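Local coordinates for protein O-ureido-L-serine synthase (Streptomyces lavendulae, PDB 3X43) that uses pyridoxal 5'-phosphate to join hydroxyurea to O-acetyl-L-serine, giving O-ureido-L-serine for D-cycloserine biosynthesis, and also makes L-cysteine from sulfide, at residues B[42-47]-B[75-80]; B[65-70]-B[135-140]. All coordinates share one frame; numbering follows the deposited sequence.

In the fold
Contacts 1 and 2 lie in the same part of a fold-type II pyridoxal-phosphate enzyme, with their centres about 13 Å apart. Along the chain their segments alternate: 42-47, 65-70, 75-80, 135-140. Contact 1 packs helix 43-56 against helix 73-85, whereas contact 2 joins strands 65-68 and 138-139 of the four-stranded parallel sheet. Strand 65-68 leads directly into helix 73-85, and the two contacts also touch in space: Leu78 CD2 of contact 1 lies 4.2 Å from Glu68 CB and 4.2 Å from Ala140 CB, both of contact 2. The cofactor-bearing Lys43 and the cofactor-binding Asn73 lie near the N-terminal ends of two helices packed beside this sheet.

Contact 1 (B[42-47]-B[75-80]); sequences VKDRLA and GIALAM. With PLP (pyridoxal-5'-phosphate), chain J.
Ala77 CB sits against the first turn of the facing helix, 3.4 Å from Lys43 O and 3.6 Å from Ala47 CB. The pair belongs to the fold-type II pyridoxal-phosphate architecture: helix 43-56, whose N-terminal region carries the cofactor lysine, crosses helix 73-85 with short-segment axes 8.4 Å apart at -53°. So close an approach suits the small residues in the interface, and Ala47 CB also meets Leu78 CD1 tightly.

Beside these apolar contacts Met80 approaches Asp44 at about a right angle. The bend of its chain at chi3 (59°) brings CE against the carboxylate, 3.3 Å from Asp44 OD2. Asp44 OD1 is held from outside the pair by the backbone N of Gly39, while Met80 also packs on Gly259 of the second subunit.

Lys43 CB touches Ala77 CB, and the rest of the chain then leads away from segment 75-80, past Asn73 and Val74: bends at chi2 and chi4 carry it to the cofactor, which Thr178, Thr181, Ser265, Asn73 and the Gly177 amide also bind. Lys43 NZ is covalently bonded to PLP C4A at 1.5 Å, and it makes a weak, bent hydrogen bond to PLP O3 at 2.6 Å.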
loop_
_atom_site.group_PDB
_atom_site.type_symbol
_atom_site.label_atom_id
_atom_site.label_comp_id
_atom_site.label_asym_id
_atom_site.label_seq_id
_atom_site.Cartn_x
_atom_site.Cartn_y
_atom_site.Cartn_z
ATOM N N VAL B 42 -9.443 4.386 17.112
ATOM C CA VAL B 42 -8.759 3.122 17.275
ATOM C C VAL B 42 -9.722 1.996 17.663
ATOM O O VAL B 42 -9.379 0.819 17.564
ATOM C CB VAL B 42 -7.630 3.247 18.344
ATOM C CG1 VAL B 42 -8.218 3.588 19.700
ATOM C CG2 VAL B 42 -6.832 1.966 18.410
ATOM N N LYS B 43 -10.931 2.361 18.081
ATOM C CA LYS B 43 -11.916 1.369 18.487
ATOM C C LYS B 43 -12.386 0.498 17.349
ATOM O O LYS B 43 -12.997 -0.543 17.575
ATOM C CB LYS B 43 -13.121 2.042 19.128
ATOM C CG LYS B 43 -12.823 2.589 20.499
ATOM C CD LYS B 43 -11.989 1.611 21.295
ATOM C CE LYS B 43 -12.051 1.978 22.746
ATOM N NZ LYS B 43 -11.554 3.360 22.852
ATOM N N ASP B 44 -12.120 0.920 16.122
ATOM C CA ASP B 44 -12.528 0.125 14.983
ATOM C C ASP B 44 -11.819 -1.208 15.063
ATOM O O ASP B 44 -12.323 -2.218 14.585
ATOM C CB ASP B 44 -12.145 0.816 13.685
ATOM C CG ASP B 44 -13.174 1.822 13.238
ATOM O OD1 ASP B 44 -13.039 2.313 12.096
ATOM O OD2 ASP B 44 -14.110 2.123 14.024
ATOM N N ARG B 45 -10.650 -1.210 15.687
ATOM C CA ARG B 45 -9.870 -2.428 15.793
ATOM C C ARG B 45 -10.514 -3.478 16.693
ATOM O O ARG B 45 -10.768 -4.600 16.242
ATOM C CB ARG B 45 -8.446 -2.108 16.265
ATOM C CG ARG B 45 -7.737 -1.057 15.409
ATOM C CD ARG B 45 -6.242 -1.060 15.653
ATOM N NE ARG B 45 -5.550 -0.045 14.863
ATOM C CZ ARG B 45 -4.778 -0.304 13.812
ATOM N NH1 ARG B 45 -4.586 -1.554 13.405
ATOM N NH2 ARG B 45 -4.188 0.693 13.170
ATOM N N LEU B 46 -10.792 -3.138 17.950
ATOM C CA LEU B 46 -11.407 -4.129 18.836
ATOM C C LEU B 46 -12.826 -4.499 18.419
ATOM O O LEU B 46 -13.224 -5.652 18.530
ATOM C CB LEU B 46 -11.398 -3.662 20.292
ATOM C CG LEU B 46 -12.366 -2.577 20.747
ATOM C CD1 LEU B 46 -13.767 -3.153 20.911
ATOM C CD2 LEU B 46 -11.862 -2.008 22.073
ATOM N N ALA B 47 -13.583 -3.531 17.924
ATOM C CA ALA B 47 -14.953 -3.803 17.506
ATOM C C ALA B 47 -15.000 -4.856 16.405
ATOM O O ALA B 47 -15.868 -5.727 16.417
ATOM C CB ALA B 47 -15.613 -2.537 17.034
ATOM N N GLY B 75 -18.903 2.427 21.281
ATOM C CA GLY B 75 -20.270 2.345 20.802
ATOM C C GLY B 75 -20.363 2.662 19.321
ATOM O O GLY B 75 -21.053 1.972 18.569
ATOM N N ILE B 76 -19.666 3.711 18.900
ATOM C CA ILE B 76 -19.662 4.127 17.498
ATOM C C ILE B 76 -19.047 3.059 16.583
ATOM O O ILE B 76 -19.532 2.819 15.480
ATOM C CB ILE B 76 -18.890 5.453 17.330
ATOM C CG1 ILE B 76 -19.590 6.562 18.122
ATOM C CG2 ILE B 76 -18.783 5.825 15.855
ATOM C CD1 ILE B 76 -18.859 7.889 18.099
ATOM N N ALA B 77 -17.980 2.415 17.046
ATOM C CA ALA B 77 -17.318 1.376 16.260
ATOM C C ALA B 77 -18.183 0.112 16.145
ATOM O O ALA B 77 -18.264 -0.508 15.081
ATOM C CB ALA B 77 -15.972 1.035 16.883
ATOM N N LEU B 78 -18.817 -0.271 17.248
ATOM C CA LEU B 78 -19.670 -1.452 17.257
ATOM C C LEU B 78 -20.875 -1.165 16.368
ATOM O O LEU B 78 -21.298 -2.010 15.582
ATOM C CB LEU B 78 -20.136 -1.747 18.682
ATOM C CG LEU B 78 -19.531 -2.887 19.511
ATOM C CD1 LEU B 78 -18.415 -3.587 18.760
ATOM C CD2 LEU B 78 -19.043 -2.312 20.832
ATOM N N ALA B 79 -21.426 0.037 16.498
ATOM C CA ALA B 79 -22.572 0.430 15.691
ATOM C C ALA B 79 -22.206 0.352 14.209
ATOM O O ALA B 79 -23.000 -0.120 13.384
ATOM C CB ALA B 79 -23.002 1.845 16.052
ATOM N N MET B 80 -21.000 0.811 13.874
ATOM C CA MET B 80 -20.546 0.775 12.485
ATOM C C MET B 80 -20.349 -0.661 12.006
ATOM O O MET B 80 -20.803 -1.022 10.923
ATOM C CB MET B 80 -19.235 1.556 12.310
ATOM C CG MET B 80 -18.738 1.600 10.865
ATOM S SD MET B 80 -17.020 2.160 10.676
ATOM C CE MET B 80 -16.144 0.963 11.663
HETATM N N1 PLP J . -8.427 7.435 23.735
HETATM C C2 PLP J . -9.712 7.358 23.186
HETATM C C2A PLP J . -10.440 8.594 22.701
HETATM C C3 PLP J . -10.283 6.119 23.106
HETATM O O3 PLP J . -11.492 5.958 22.535
HETATM C C4 PLP J . -9.560 4.997 23.589
HETATM C C4A PLP J . -10.194 3.554 23.434
HETATM C C5 PLP J . -8.261 5.171 24.145
HETATM C C6 PLP J . -7.735 6.379 24.190
HETATM C C5A PLP J . -7.484 4.068 24.859
HETATM O O4P PLP J . -7.180 2.940 24.028
HETATM P P PLP J . -7.217 1.436 24.557
HETATM O O1P PLP J . -8.595 1.175 24.962
HETATM O O2P PLP J . -6.803 0.578 23.452
HETATM O O3P PLP J . -6.282 1.355 25.677
#

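Contact 2 (B[65-70]-B[135-140]); sequences TIVECT and YGWFRA
Thr65 CG2 stands over the Trp137 indole, 3.3 Å from the centroid of the five-membered ring and 6° off its normal, which defines a CH-pi contact over the face. Because CG2 is anti to the backbone N, with OG1 at chi1 -74°, the methyl meets the ring more squarely than the hydroxyl does. The opposite face of the indole takes Tyr135 CB, so the ring lies between Tyr135 CB and Thr65 CG2. Val67 crosses the tryptophan at about a right angle, and its CG1 comes obliquely to within 3.2 Å of Trp137 CE3, a tight approach. Trp137 also packs on Trp314 of the second subunit.

Two bonds join the backbones: Phe138 N donates to Thr65 O at 3.0 Å, and Val67 N to Phe138 O at 2.9 Å. Both residues of segment 65-70 so engaged flank Ile66, as expected for a parallel beta bridge between Ile66 and Phe138; the short, weakly bonded strand 138-139 is the outermost, within this chain, of a four-stranded parallel sheet. On the face bearing Ile66 and Phe138, the two side chains run alongside each other, and Ile66 CG2 reaches the phenyl edge in its plane, 3.5 Å from Phe138 CD2. Phe138 continues onto Val50 and Ala54 of helix 43-56.

Near the other end, Glu68 and Arg139 cross at about a right angle with carboxylate and guanidinium planes 68° apart. Glu68 OE2 sits over one guanidinium face, forming a salt bridge of 2.7 Å to Arg139 NH2. Asp129 OD1 pairs with Arg139 NH1, whereas Gln142 NE2 binds Glu68 OE1 and Arg141 N binds OE2. The arginine's positive charge and the N-H donors probably favour the ionised glutamate. Ala140 CB closes against the same carboxylate, 3.2 Å from Glu68 OE2.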
loop_
_atom_site.group_PDB
_atom_site.type_symbol
_atom_site.label_atom_id
_atom_site.label_comp_id
_atom_site.label_asym_id
_atom_site.label_seq_id
_atom_site.Cartn_x
_atom_site.Cartn_y
_atom_site.Cartn_z
ATOM N N THR B 65 -28.065 -9.701 17.721
ATOM C CA THR B 65 -28.009 -8.383 18.344
ATOM C C THR B 65 -26.848 -8.272 19.323
ATOM O O THR B 65 -26.536 -9.219 20.048
ATOM C CB THR B 65 -29.312 -8.056 19.110
ATOM O OG1 THR B 65 -30.355 -7.760 18.175
ATOM C CG2 THR B 65 -29.109 -6.847 20.020
ATOM N N ILE B 66 -26.219 -7.102 19.338
ATOM C CA ILE B 66 -25.099 -6.836 20.225
ATOM C C ILE B 66 -25.441 -5.658 21.124
ATOM O O ILE B 66 -26.109 -4.713 20.697
ATOM C CB ILE B 66 -23.827 -6.474 19.437
ATOM C CG1 ILE B 66 -23.610 -7.466 18.293
ATOM C CG2 ILE B 66 -22.635 -6.469 20.367
ATOM C CD1 ILE B 66 -22.732 -6.922 17.181
ATOM N N VAL B 67 -24.975 -5.724 22.369
ATOM C CA VAL B 67 -25.206 -4.664 23.344
ATOM C C VAL B 67 -23.949 -4.412 24.157
ATOM O O VAL B 67 -23.242 -5.351 24.526
ATOM C CB VAL B 67 -26.336 -5.020 24.340
ATOM C CG1 VAL B 67 -27.674 -4.684 23.736
ATOM C CG2 VAL B 67 -26.262 -6.495 24.728
ATOM N N GLU B 68 -23.679 -3.142 24.436
ATOM C CA GLU B 68 -22.513 -2.766 25.218
ATOM C C GLU B 68 -22.724 -1.387 25.820
ATOM O O GLU B 68 -23.592 -0.632 25.375
ATOM C CB GLU B 68 -21.259 -2.761 24.341
ATOM C CG GLU B 68 -19.968 -2.553 25.117
ATOM C CD GLU B 68 -19.380 -3.854 25.634
ATOM O OE1 GLU B 68 -18.202 -3.847 26.052
ATOM O OE2 GLU B 68 -20.091 -4.882 25.623
ATOM N N CYS B 69 -21.934 -1.068 26.840
ATOM C CA CYS B 69 -22.027 0.229 27.497
ATOM C C CYS B 69 -21.131 1.219 26.764
ATOM O O CYS B 69 -19.925 1.278 27.007
ATOM C CB CYS B 69 -21.592 0.117 28.960
ATOM S SG CYS B 69 -22.306 1.390 30.034
ATOM N N THR B 70 -21.732 1.999 25.869
ATOM C CA THR B 70 -20.993 2.975 25.077
ATOM C C THR B 70 -20.611 4.258 25.808
ATOM O O THR B 70 -21.445 5.136 26.046
ATOM C CB THR B 70 -21.773 3.368 23.804
ATOM O OG1 THR B 70 -21.023 4.346 23.068
ATOM C CG2 THR B 70 -23.138 3.944 24.167
ATOM N N TYR B 135 -32.518 -11.494 26.602
ATOM C CA TYR B 135 -32.877 -11.754 25.211
ATOM C C TYR B 135 -31.781 -12.504 24.466
ATOM O O TYR B 135 -31.817 -12.608 23.241
ATOM C CB TYR B 135 -33.169 -10.444 24.480
ATOM C CG TYR B 135 -34.144 -9.544 25.197
ATOM C CD1 TYR B 135 -35.489 -9.510 24.830
ATOM C CD2 TYR B 135 -33.718 -8.721 26.240
ATOM C CE1 TYR B 135 -36.387 -8.669 25.487
ATOM C CE2 TYR B 135 -34.608 -7.883 26.899
ATOM C CZ TYR B 135 -35.938 -7.859 26.519
ATOM O OH TYR B 135 -36.813 -7.017 27.167
ATOM N N GLY B 136 -30.808 -13.025 25.207
ATOM C CA GLY B 136 -29.721 -13.763 24.590
ATOM C C GLY B 136 -28.885 -12.891 23.674
ATOM O O GLY B 136 -28.383 -13.342 22.643
ATOM N N TRP B 137 -28.744 -11.628 24.054
ATOM C CA TRP B 137 -27.966 -10.681 23.278
ATOM C C TRP B 137 -26.477 -10.890 23.543
ATOM O O TRP B 137 -26.099 -11.432 24.583
ATOM C CB TRP B 137 -28.386 -9.262 23.646
ATOM C CG TRP B 137 -29.656 -8.843 22.987
ATOM C CD1 TRP B 137 -30.318 -9.498 21.983
ATOM C CD2 TRP B 137 -30.398 -7.649 23.246
ATOM N NE1 TRP B 137 -31.427 -8.778 21.599
ATOM C CE2 TRP B 137 -31.498 -7.639 22.360
ATOM C CE3 TRP B 137 -30.240 -6.584 24.141
ATOM C CZ2 TRP B 137 -32.436 -6.600 22.343
ATOM C CZ3 TRP B 137 -31.172 -5.552 24.124
ATOM C CH2 TRP B 137 -32.256 -5.569 23.230
ATOM N N PHE B 138 -25.641 -10.468 22.597
ATOM C CA PHE B 138 -24.191 -10.625 22.718
ATOM C C PHE B 138 -23.527 -9.411 23.357
ATOM O O PHE B 138 -23.852 -8.268 23.033
ATOM C CB PHE B 138 -23.571 -10.891 21.338
ATOM C CG PHE B 138 -22.064 -10.856 21.329
ATOM C CD1 PHE B 138 -21.329 -12.013 21.568
ATOM C CD2 PHE B 138 -21.382 -9.659 21.112
ATOM C CE1 PHE B 138 -19.935 -11.980 21.596
ATOM C CE2 PHE B 138 -19.990 -9.615 21.139
ATOM C CZ PHE B 138 -19.265 -10.779 21.383
ATOM N N ARG B 139 -22.587 -9.674 24.261
ATOM C CA ARG B 139 -21.863 -8.614 24.957
ATOM C C ARG B 139 -20.382 -8.576 24.551
ATOM O O ARG B 139 -19.661 -9.570 24.670
ATOM C CB ARG B 139 -21.988 -8.806 26.473
ATOM C CG ARG B 139 -23.272 -8.241 27.069
ATOM C CD ARG B 139 -23.018 -6.952 27.839
ATOM N NE ARG B 139 -21.635 -6.496 27.713
ATOM C CZ ARG B 139 -21.090 -5.533 28.450
ATOM N NH1 ARG B 139 -21.809 -4.912 29.378
ATOM N NH2 ARG B 139 -19.824 -5.186 28.253
ATOM N N ALA B 140 -19.939 -7.415 24.078
ATOM C CA ALA B 140 -18.561 -7.234 23.640
ATOM C C ALA B 140 -17.549 -7.470 24.757
ATOM O O ALA B 140 -16.580 -8.214 24.579
ATOM C CB ALA B 140 -18.388 -5.837 23.070
#